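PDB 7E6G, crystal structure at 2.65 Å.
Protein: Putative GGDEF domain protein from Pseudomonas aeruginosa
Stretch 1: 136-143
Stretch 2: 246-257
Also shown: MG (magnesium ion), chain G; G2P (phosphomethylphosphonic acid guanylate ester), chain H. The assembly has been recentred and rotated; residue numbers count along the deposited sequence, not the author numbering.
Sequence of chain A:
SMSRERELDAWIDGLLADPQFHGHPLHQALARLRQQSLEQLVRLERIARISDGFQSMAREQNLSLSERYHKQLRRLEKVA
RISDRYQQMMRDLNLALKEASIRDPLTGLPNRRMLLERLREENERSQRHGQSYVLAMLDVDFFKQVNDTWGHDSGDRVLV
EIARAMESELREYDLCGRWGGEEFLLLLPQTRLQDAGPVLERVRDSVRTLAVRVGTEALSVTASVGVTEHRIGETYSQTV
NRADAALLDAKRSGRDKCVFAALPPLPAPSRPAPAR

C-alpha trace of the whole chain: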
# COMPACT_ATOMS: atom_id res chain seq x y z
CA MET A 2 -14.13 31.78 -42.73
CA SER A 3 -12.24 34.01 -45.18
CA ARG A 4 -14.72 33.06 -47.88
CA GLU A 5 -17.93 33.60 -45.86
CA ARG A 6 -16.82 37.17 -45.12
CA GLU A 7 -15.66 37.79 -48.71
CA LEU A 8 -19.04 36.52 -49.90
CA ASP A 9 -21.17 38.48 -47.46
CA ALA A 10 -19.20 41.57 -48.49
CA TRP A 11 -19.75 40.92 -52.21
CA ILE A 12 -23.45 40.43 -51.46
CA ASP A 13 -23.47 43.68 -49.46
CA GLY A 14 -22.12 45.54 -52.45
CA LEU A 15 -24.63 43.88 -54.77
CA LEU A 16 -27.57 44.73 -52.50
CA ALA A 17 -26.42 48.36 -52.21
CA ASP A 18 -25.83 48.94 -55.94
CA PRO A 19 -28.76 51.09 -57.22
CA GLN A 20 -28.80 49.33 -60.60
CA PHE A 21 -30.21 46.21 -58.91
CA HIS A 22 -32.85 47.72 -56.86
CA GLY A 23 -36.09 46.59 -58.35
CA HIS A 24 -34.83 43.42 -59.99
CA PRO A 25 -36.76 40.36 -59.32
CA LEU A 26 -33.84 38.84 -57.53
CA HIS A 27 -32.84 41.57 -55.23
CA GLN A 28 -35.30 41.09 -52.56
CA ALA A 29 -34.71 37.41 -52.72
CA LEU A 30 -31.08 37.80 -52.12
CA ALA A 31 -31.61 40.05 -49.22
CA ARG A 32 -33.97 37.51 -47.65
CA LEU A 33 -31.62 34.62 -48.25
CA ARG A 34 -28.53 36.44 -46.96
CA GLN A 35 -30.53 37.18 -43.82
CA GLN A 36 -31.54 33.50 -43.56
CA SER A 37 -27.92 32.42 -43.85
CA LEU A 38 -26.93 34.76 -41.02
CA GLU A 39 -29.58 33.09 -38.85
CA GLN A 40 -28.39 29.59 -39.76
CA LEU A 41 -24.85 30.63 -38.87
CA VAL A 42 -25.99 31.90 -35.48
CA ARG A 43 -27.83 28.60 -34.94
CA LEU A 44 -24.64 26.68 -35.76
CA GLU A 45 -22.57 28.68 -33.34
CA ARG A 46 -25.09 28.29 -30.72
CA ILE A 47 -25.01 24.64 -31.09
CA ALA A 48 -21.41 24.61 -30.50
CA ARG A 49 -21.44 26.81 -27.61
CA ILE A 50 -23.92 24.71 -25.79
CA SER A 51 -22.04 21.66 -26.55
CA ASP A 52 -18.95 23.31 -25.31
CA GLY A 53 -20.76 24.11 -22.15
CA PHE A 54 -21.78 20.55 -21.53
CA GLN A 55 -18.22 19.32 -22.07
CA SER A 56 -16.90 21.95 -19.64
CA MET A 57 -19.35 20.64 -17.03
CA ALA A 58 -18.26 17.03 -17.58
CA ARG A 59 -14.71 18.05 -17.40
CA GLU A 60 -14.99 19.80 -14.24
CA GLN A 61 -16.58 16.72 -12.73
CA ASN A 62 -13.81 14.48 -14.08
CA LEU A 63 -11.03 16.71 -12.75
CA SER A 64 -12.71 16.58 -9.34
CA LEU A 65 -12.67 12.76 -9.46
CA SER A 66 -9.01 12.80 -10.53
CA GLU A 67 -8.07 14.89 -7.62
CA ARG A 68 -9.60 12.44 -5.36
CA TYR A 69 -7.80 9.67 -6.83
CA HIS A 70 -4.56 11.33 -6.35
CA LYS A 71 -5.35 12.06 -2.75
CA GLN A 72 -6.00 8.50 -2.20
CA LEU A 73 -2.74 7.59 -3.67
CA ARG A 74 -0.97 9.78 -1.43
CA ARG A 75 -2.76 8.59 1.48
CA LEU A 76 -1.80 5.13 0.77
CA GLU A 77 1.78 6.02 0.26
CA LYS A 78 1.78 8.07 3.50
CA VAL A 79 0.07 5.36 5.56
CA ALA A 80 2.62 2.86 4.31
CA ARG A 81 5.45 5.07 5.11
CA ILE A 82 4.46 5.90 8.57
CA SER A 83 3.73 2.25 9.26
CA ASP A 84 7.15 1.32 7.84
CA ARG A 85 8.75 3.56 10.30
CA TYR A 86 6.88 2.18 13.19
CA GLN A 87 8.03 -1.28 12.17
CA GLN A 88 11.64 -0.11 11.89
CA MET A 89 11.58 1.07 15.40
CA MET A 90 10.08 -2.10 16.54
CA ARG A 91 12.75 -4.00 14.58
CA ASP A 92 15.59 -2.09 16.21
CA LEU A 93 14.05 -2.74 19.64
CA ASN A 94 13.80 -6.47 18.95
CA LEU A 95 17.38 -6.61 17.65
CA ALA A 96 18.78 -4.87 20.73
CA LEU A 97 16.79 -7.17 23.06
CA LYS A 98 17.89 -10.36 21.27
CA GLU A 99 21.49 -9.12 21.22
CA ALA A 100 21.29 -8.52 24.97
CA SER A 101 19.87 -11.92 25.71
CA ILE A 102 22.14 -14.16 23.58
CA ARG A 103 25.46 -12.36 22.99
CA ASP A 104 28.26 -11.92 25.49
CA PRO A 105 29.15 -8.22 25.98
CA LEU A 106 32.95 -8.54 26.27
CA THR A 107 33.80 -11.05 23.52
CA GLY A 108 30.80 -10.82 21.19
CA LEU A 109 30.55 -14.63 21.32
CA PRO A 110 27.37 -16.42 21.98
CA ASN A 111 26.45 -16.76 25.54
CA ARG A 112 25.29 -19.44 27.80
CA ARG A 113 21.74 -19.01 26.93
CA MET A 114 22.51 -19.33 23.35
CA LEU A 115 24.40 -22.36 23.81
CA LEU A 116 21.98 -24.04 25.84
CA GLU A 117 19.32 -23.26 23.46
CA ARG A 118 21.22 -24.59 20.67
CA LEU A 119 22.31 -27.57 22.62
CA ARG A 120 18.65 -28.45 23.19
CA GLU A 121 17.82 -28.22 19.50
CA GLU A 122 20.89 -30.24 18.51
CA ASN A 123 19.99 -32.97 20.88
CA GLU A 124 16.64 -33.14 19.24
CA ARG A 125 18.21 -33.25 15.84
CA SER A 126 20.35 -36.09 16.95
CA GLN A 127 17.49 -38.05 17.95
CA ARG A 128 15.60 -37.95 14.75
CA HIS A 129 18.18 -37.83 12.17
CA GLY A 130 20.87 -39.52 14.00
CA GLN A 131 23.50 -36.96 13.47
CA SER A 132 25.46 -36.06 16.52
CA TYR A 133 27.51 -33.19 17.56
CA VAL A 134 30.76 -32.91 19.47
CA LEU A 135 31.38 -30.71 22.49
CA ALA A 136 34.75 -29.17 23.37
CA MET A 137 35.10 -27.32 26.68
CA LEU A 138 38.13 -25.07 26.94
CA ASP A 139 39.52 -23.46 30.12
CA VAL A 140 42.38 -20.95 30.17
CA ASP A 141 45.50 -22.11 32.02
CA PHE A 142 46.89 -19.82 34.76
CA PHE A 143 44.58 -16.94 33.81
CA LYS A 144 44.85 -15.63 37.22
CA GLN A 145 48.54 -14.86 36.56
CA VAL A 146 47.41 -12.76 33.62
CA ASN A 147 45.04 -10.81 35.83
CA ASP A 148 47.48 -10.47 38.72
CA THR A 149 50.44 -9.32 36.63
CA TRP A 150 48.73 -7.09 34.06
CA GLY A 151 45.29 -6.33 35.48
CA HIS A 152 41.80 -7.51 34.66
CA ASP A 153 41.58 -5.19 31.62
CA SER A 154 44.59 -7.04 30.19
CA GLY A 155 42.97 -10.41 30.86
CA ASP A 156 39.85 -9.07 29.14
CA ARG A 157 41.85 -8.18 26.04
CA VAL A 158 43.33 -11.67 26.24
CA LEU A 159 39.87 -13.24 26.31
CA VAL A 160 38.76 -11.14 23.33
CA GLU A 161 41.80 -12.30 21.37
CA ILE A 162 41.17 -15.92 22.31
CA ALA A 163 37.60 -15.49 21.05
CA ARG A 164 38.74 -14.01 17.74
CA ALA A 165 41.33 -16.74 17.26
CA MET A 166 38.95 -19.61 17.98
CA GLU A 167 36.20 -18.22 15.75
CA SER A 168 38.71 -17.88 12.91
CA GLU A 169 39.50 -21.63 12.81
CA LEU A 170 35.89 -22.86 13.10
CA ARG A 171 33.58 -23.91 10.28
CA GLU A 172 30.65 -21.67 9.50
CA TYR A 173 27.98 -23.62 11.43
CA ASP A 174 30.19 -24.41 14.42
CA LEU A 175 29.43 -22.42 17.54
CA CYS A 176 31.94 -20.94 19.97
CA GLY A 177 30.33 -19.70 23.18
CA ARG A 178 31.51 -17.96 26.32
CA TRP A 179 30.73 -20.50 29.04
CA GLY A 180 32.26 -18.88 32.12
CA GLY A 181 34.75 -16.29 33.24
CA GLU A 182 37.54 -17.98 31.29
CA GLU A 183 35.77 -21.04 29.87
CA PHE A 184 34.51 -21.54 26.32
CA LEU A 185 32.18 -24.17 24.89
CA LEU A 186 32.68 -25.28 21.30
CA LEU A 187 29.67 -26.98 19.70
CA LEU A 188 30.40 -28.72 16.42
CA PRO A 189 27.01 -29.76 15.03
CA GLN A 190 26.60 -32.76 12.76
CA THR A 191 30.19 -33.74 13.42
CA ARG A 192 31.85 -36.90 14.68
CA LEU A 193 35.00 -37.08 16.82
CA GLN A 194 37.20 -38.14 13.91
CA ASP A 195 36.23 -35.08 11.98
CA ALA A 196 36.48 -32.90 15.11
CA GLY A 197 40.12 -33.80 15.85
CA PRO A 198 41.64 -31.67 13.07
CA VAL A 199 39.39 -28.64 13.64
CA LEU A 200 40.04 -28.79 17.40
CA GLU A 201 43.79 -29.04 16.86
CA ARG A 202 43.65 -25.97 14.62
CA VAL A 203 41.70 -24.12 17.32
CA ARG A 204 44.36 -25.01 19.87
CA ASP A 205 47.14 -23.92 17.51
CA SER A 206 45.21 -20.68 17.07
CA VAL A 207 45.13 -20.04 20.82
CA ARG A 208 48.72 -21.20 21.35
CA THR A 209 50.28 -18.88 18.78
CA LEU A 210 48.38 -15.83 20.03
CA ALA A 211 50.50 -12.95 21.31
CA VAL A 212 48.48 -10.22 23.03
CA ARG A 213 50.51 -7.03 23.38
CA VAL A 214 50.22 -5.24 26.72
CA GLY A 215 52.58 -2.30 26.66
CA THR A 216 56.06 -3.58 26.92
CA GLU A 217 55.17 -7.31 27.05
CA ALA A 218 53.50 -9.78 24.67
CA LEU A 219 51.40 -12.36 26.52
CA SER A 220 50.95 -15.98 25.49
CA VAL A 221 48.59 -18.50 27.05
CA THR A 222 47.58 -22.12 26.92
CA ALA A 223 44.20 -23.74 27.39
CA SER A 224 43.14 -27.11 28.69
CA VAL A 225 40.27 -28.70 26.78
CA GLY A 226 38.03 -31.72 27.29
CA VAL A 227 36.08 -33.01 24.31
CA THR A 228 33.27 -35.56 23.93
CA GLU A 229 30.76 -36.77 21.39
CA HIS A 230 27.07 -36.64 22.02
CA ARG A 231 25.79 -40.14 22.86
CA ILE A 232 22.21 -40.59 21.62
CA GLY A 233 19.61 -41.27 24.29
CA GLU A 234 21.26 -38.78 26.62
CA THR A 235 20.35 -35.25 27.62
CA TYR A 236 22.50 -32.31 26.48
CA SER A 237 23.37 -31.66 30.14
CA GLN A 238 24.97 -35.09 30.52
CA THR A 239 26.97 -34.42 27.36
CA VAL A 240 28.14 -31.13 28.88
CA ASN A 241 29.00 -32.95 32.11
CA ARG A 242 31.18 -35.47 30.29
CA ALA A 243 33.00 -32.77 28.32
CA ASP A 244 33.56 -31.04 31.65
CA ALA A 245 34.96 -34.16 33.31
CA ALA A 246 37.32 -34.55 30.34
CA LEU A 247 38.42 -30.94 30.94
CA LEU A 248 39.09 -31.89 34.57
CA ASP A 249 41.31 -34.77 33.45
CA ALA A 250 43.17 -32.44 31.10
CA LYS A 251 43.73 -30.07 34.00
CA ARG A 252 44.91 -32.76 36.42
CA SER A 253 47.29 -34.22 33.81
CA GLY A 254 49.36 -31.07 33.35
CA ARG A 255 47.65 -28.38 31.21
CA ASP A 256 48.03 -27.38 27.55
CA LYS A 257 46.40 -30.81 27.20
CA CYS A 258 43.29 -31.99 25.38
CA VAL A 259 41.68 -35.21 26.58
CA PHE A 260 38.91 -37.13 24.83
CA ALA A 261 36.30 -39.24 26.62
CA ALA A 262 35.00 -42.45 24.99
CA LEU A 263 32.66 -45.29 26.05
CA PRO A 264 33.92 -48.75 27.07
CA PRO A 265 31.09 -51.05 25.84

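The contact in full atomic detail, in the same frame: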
# COMPACT_ATOMS: atom_id res chain seq x y z
N ALA A 136 33.41 -29.41 22.86
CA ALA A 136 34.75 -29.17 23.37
C ALA A 136 34.69 -28.05 24.40
O ALA A 136 34.22 -26.96 24.10
CB ALA A 136 35.70 -28.82 22.22
N MET A 137 35.11 -28.32 25.62
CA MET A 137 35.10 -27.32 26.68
C MET A 137 36.53 -26.92 27.01
O MET A 137 37.36 -27.76 27.37
CB MET A 137 34.37 -27.82 27.92
CG MET A 137 33.94 -26.69 28.86
SD MET A 137 33.12 -27.32 30.34
CE MET A 137 31.47 -27.66 29.69
N LEU A 138 36.80 -25.64 26.92
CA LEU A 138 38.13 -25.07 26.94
C LEU A 138 38.23 -24.15 28.16
O LEU A 138 37.30 -23.40 28.44
CB LEU A 138 38.35 -24.31 25.63
CG LEU A 138 39.71 -23.86 25.13
CD1 LEU A 138 39.93 -24.35 23.71
CD2 LEU A 138 39.78 -22.33 25.19
N ASP A 139 39.32 -24.25 28.91
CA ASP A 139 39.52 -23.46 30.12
C ASP A 139 40.94 -22.92 30.09
O ASP A 139 41.89 -23.68 29.91
CB ASP A 139 39.29 -24.31 31.38
CG ASP A 139 39.53 -23.54 32.69
OD1 ASP A 139 40.61 -22.95 32.88
OD2 ASP A 139 38.62 -23.56 33.56
N VAL A 140 41.08 -21.60 30.30
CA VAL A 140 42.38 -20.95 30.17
C VAL A 140 43.29 -21.35 31.33
O VAL A 140 42.89 -21.34 32.51
CB VAL A 140 42.20 -19.42 30.08
CG1 VAL A 140 43.56 -18.73 29.95
CG2 VAL A 140 41.32 -19.08 28.90
N ASP A 141 44.53 -21.70 31.00
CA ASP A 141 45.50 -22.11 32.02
C ASP A 141 46.15 -20.88 32.65
O ASP A 141 46.63 -19.99 31.93
CB ASP A 141 46.57 -23.01 31.40
CG ASP A 141 46.00 -24.28 30.80
OD1 ASP A 141 45.05 -24.85 31.36
OD2 ASP A 141 46.52 -24.73 29.77
N PHE A 142 46.17 -20.84 33.98
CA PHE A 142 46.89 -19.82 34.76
C PHE A 142 46.41 -18.40 34.44
O PHE A 142 47.18 -17.44 34.49
CB PHE A 142 48.40 -19.94 34.55
CG PHE A 142 48.96 -21.31 34.88
CD1 PHE A 142 48.83 -21.83 36.17
CD2 PHE A 142 49.61 -22.06 33.92
CE1 PHE A 142 49.34 -23.08 36.49
CE2 PHE A 142 50.13 -23.31 34.24
CZ PHE A 142 49.99 -23.82 35.52
N PHE A 143 45.12 -18.26 34.11
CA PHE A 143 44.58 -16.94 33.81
C PHE A 143 44.75 -15.97 34.97
O PHE A 143 44.94 -14.76 34.76
CB PHE A 143 43.11 -17.05 33.43
CG PHE A 143 42.58 -15.84 32.74
CD1 PHE A 143 43.23 -15.33 31.62
CD2 PHE A 143 41.45 -15.19 33.22
CE1 PHE A 143 42.76 -14.19 30.99
CE2 PHE A 143 40.96 -14.06 32.60
CZ PHE A 143 41.62 -13.55 31.48
N ALA A 246 36.12 -34.42 31.17
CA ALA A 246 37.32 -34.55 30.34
C ALA A 246 38.24 -33.35 30.55
O ALA A 246 39.46 -33.51 30.72
CB ALA A 246 36.93 -34.69 28.87
N LEU A 247 37.68 -32.13 30.54
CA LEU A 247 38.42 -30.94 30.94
C LEU A 247 39.13 -31.12 32.28
O LEU A 247 40.29 -30.71 32.44
CB LEU A 247 37.48 -29.74 31.01
CG LEU A 247 38.08 -28.36 30.79
CD1 LEU A 247 36.96 -27.37 30.59
CD2 LEU A 247 38.87 -27.95 31.97
N LEU A 248 38.44 -31.68 33.27
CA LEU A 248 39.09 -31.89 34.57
C LEU A 248 40.30 -32.80 34.43
O LEU A 248 41.36 -32.54 35.01
CB LEU A 248 38.10 -32.47 35.56
CG LEU A 248 38.15 -32.04 37.02
CD1 LEU A 248 37.79 -33.23 37.85
CD2 LEU A 248 39.50 -31.49 37.44
N ASP A 249 40.17 -33.88 33.65
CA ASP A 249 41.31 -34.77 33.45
C ASP A 249 42.46 -34.07 32.73
O ASP A 249 43.63 -34.26 33.07
CB ASP A 249 40.89 -36.02 32.68
CG ASP A 249 39.93 -36.89 33.47
OD1 ASP A 249 40.00 -36.86 34.73
OD2 ASP A 249 39.11 -37.57 32.81
N ALA A 250 42.14 -33.26 31.71
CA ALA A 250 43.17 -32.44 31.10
C ALA A 250 43.89 -31.62 32.16
O ALA A 250 45.12 -31.60 32.22
CB ALA A 250 42.54 -31.53 30.03
N LYS A 251 43.12 -30.98 33.04
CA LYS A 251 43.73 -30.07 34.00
C LYS A 251 44.60 -30.81 35.00
O LYS A 251 45.66 -30.33 35.39
CB LYS A 251 42.65 -29.27 34.72
CG LYS A 251 42.96 -27.79 34.75
CD LYS A 251 42.13 -27.05 33.71
CE LYS A 251 41.98 -25.58 34.03
NZ LYS A 251 42.44 -24.67 33.00
N ARG A 252 44.15 -31.99 35.45
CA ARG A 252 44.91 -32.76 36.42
C ARG A 252 46.18 -33.35 35.81
O ARG A 252 47.15 -33.58 36.53
CB ARG A 252 44.04 -33.87 36.99
CG ARG A 252 42.94 -33.37 37.87
CD ARG A 252 42.14 -34.54 38.41
NE ARG A 252 41.38 -34.17 39.59
CZ ARG A 252 40.25 -34.77 39.96
NH1 ARG A 252 39.76 -35.76 39.23
NH2 ARG A 252 39.62 -34.37 41.07
N SER A 253 46.18 -33.57 34.50
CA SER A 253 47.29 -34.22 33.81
C SER A 253 48.32 -33.24 33.27
O SER A 253 49.17 -33.64 32.46
CB SER A 253 46.74 -35.10 32.67
OG SER A 253 46.55 -34.36 31.47
N GLY A 254 48.26 -31.97 33.66
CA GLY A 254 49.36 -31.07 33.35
C GLY A 254 49.15 -29.85 32.45
O GLY A 254 50.12 -29.13 32.20
N ARG A 255 47.95 -29.62 31.95
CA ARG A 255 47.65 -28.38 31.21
C ARG A 255 48.29 -28.28 29.83
O ARG A 255 49.20 -29.04 29.49
CB ARG A 255 48.03 -27.17 32.07
CG ARG A 255 47.24 -27.16 33.38
CD ARG A 255 47.49 -25.93 34.23
NE ARG A 255 46.47 -25.77 35.28
CZ ARG A 255 46.46 -26.43 36.44
NH1 ARG A 255 47.40 -27.33 36.72
NH2 ARG A 255 45.48 -26.18 37.32
N ASP A 256 47.80 -27.35 29.00
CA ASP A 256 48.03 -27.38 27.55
C ASP A 256 47.75 -28.76 26.98
O ASP A 256 48.38 -29.20 26.02
CB ASP A 256 49.46 -26.94 27.20
CG ASP A 256 49.59 -26.42 25.75
OD1 ASP A 256 48.56 -26.35 25.02
OD2 ASP A 256 50.75 -26.08 25.37
N LYS A 257 46.78 -29.46 27.58
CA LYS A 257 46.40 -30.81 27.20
C LYS A 257 44.97 -30.79 26.67
O LYS A 257 44.20 -29.87 26.94
CB LYS A 257 46.50 -31.79 28.38
CG LYS A 257 47.66 -32.75 28.31
CD LYS A 257 48.93 -32.14 28.89
CE LYS A 257 50.19 -32.92 28.49
NZ LYS A 257 50.12 -34.36 28.90
MG MG G . 41.51 -21.31 34.33
PG G2P H . 43.86 -23.05 36.03
O1G G2P H . 43.00 -23.58 35.19
O2G G2P H . 45.04 -22.92 35.50
O3G G2P H . 43.86 -23.58 37.25
O3B G2P H . 43.22 -21.67 36.19
PB G2P H . 43.48 -20.25 36.80
O1B G2P H . 43.37 -19.50 35.74
O2B G2P H . 44.60 -20.11 37.49
C3A G2P H . 42.27 -19.81 37.95
PA G2P H . 40.65 -19.98 37.76
O1A G2P H . 40.77 -20.67 38.96
O2A G2P H . 40.83 -20.62 36.48
O5' G2P H . 40.70 -18.50 37.82
C5' G2P H . 40.50 -17.66 36.70
C4' G2P H . 40.37 -16.22 37.08
O4' G2P H . 39.49 -15.79 36.20
C3' G2P H . 39.56 -16.10 38.26
O3' G2P H . 40.35 -15.54 39.23
C2' G2P H . 38.50 -15.18 37.78
O2' G2P H . 38.12 -14.20 38.64
C1' G2P H . 39.12 -14.61 36.64
N9 G2P H . 38.18 -14.04 35.75
C8 G2P H . 37.00 -14.54 35.67
N7 G2P H . 36.29 -13.88 34.81
C5 G2P H . 37.00 -12.98 34.31
C6 G2P H . 36.75 -12.08 33.39
O6 G2P H . 35.71 -11.96 32.84
N1 G2P H . 37.75 -11.21 33.03
C2 G2P H . 38.94 -11.30 33.65
N2 G2P H . 39.82 -10.52 33.30
N3 G2P H . 39.13 -12.23 34.58
C4 G2P H . 38.19 -13.07 34.89

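How do the two backbones lie? The strand from Ala-136 and helix 246-252 run roughly in the same direction, 38° apart, with axes 8.9 Å apart at their closest. In the first stretch, Met-137, Asp-139 and Asp-141 turn CA-to-CB toward the second, while Leu-138 and Val-140 point away.

What fills the apolar end? Leu-247, with both chi angles t, reaches the strand: its CD1 lies 3.5 Å from Met-137 CG, and its CD2 3.7 Å from Asp-139 CB. Met-137 leaves along t, t, m, so its end leads away, with CG the side-chain atom nearest Leu-247.

Why is Lys-251 bent? Its CB points sideways, and chi1, chi2 and chi4 lie off the usual wells; this path carries the ammonium to the acids. Lys-251 NZ forms salt bridges with Asp-139 OD1 (2.5 Å) and Asp-141 OD1 (3.1 Å). Asp-139 OD1 also binds magnesium, at 2.4 Å, as does Val-140 O, at 2.3 Å.

What secures the loop after the helix? Asp-141, chi1 m, accepts a hydrogen bond at OD2 from Asp-256 N (3.0 Å). Arg-255 extends so that Phe-142 CZ meets its CD at 3.5 Å and its NE lies over one ring face. Arg-255 also serves the nucleotide analogue, its NH2 donating to G2P O3G at 3.1 Å.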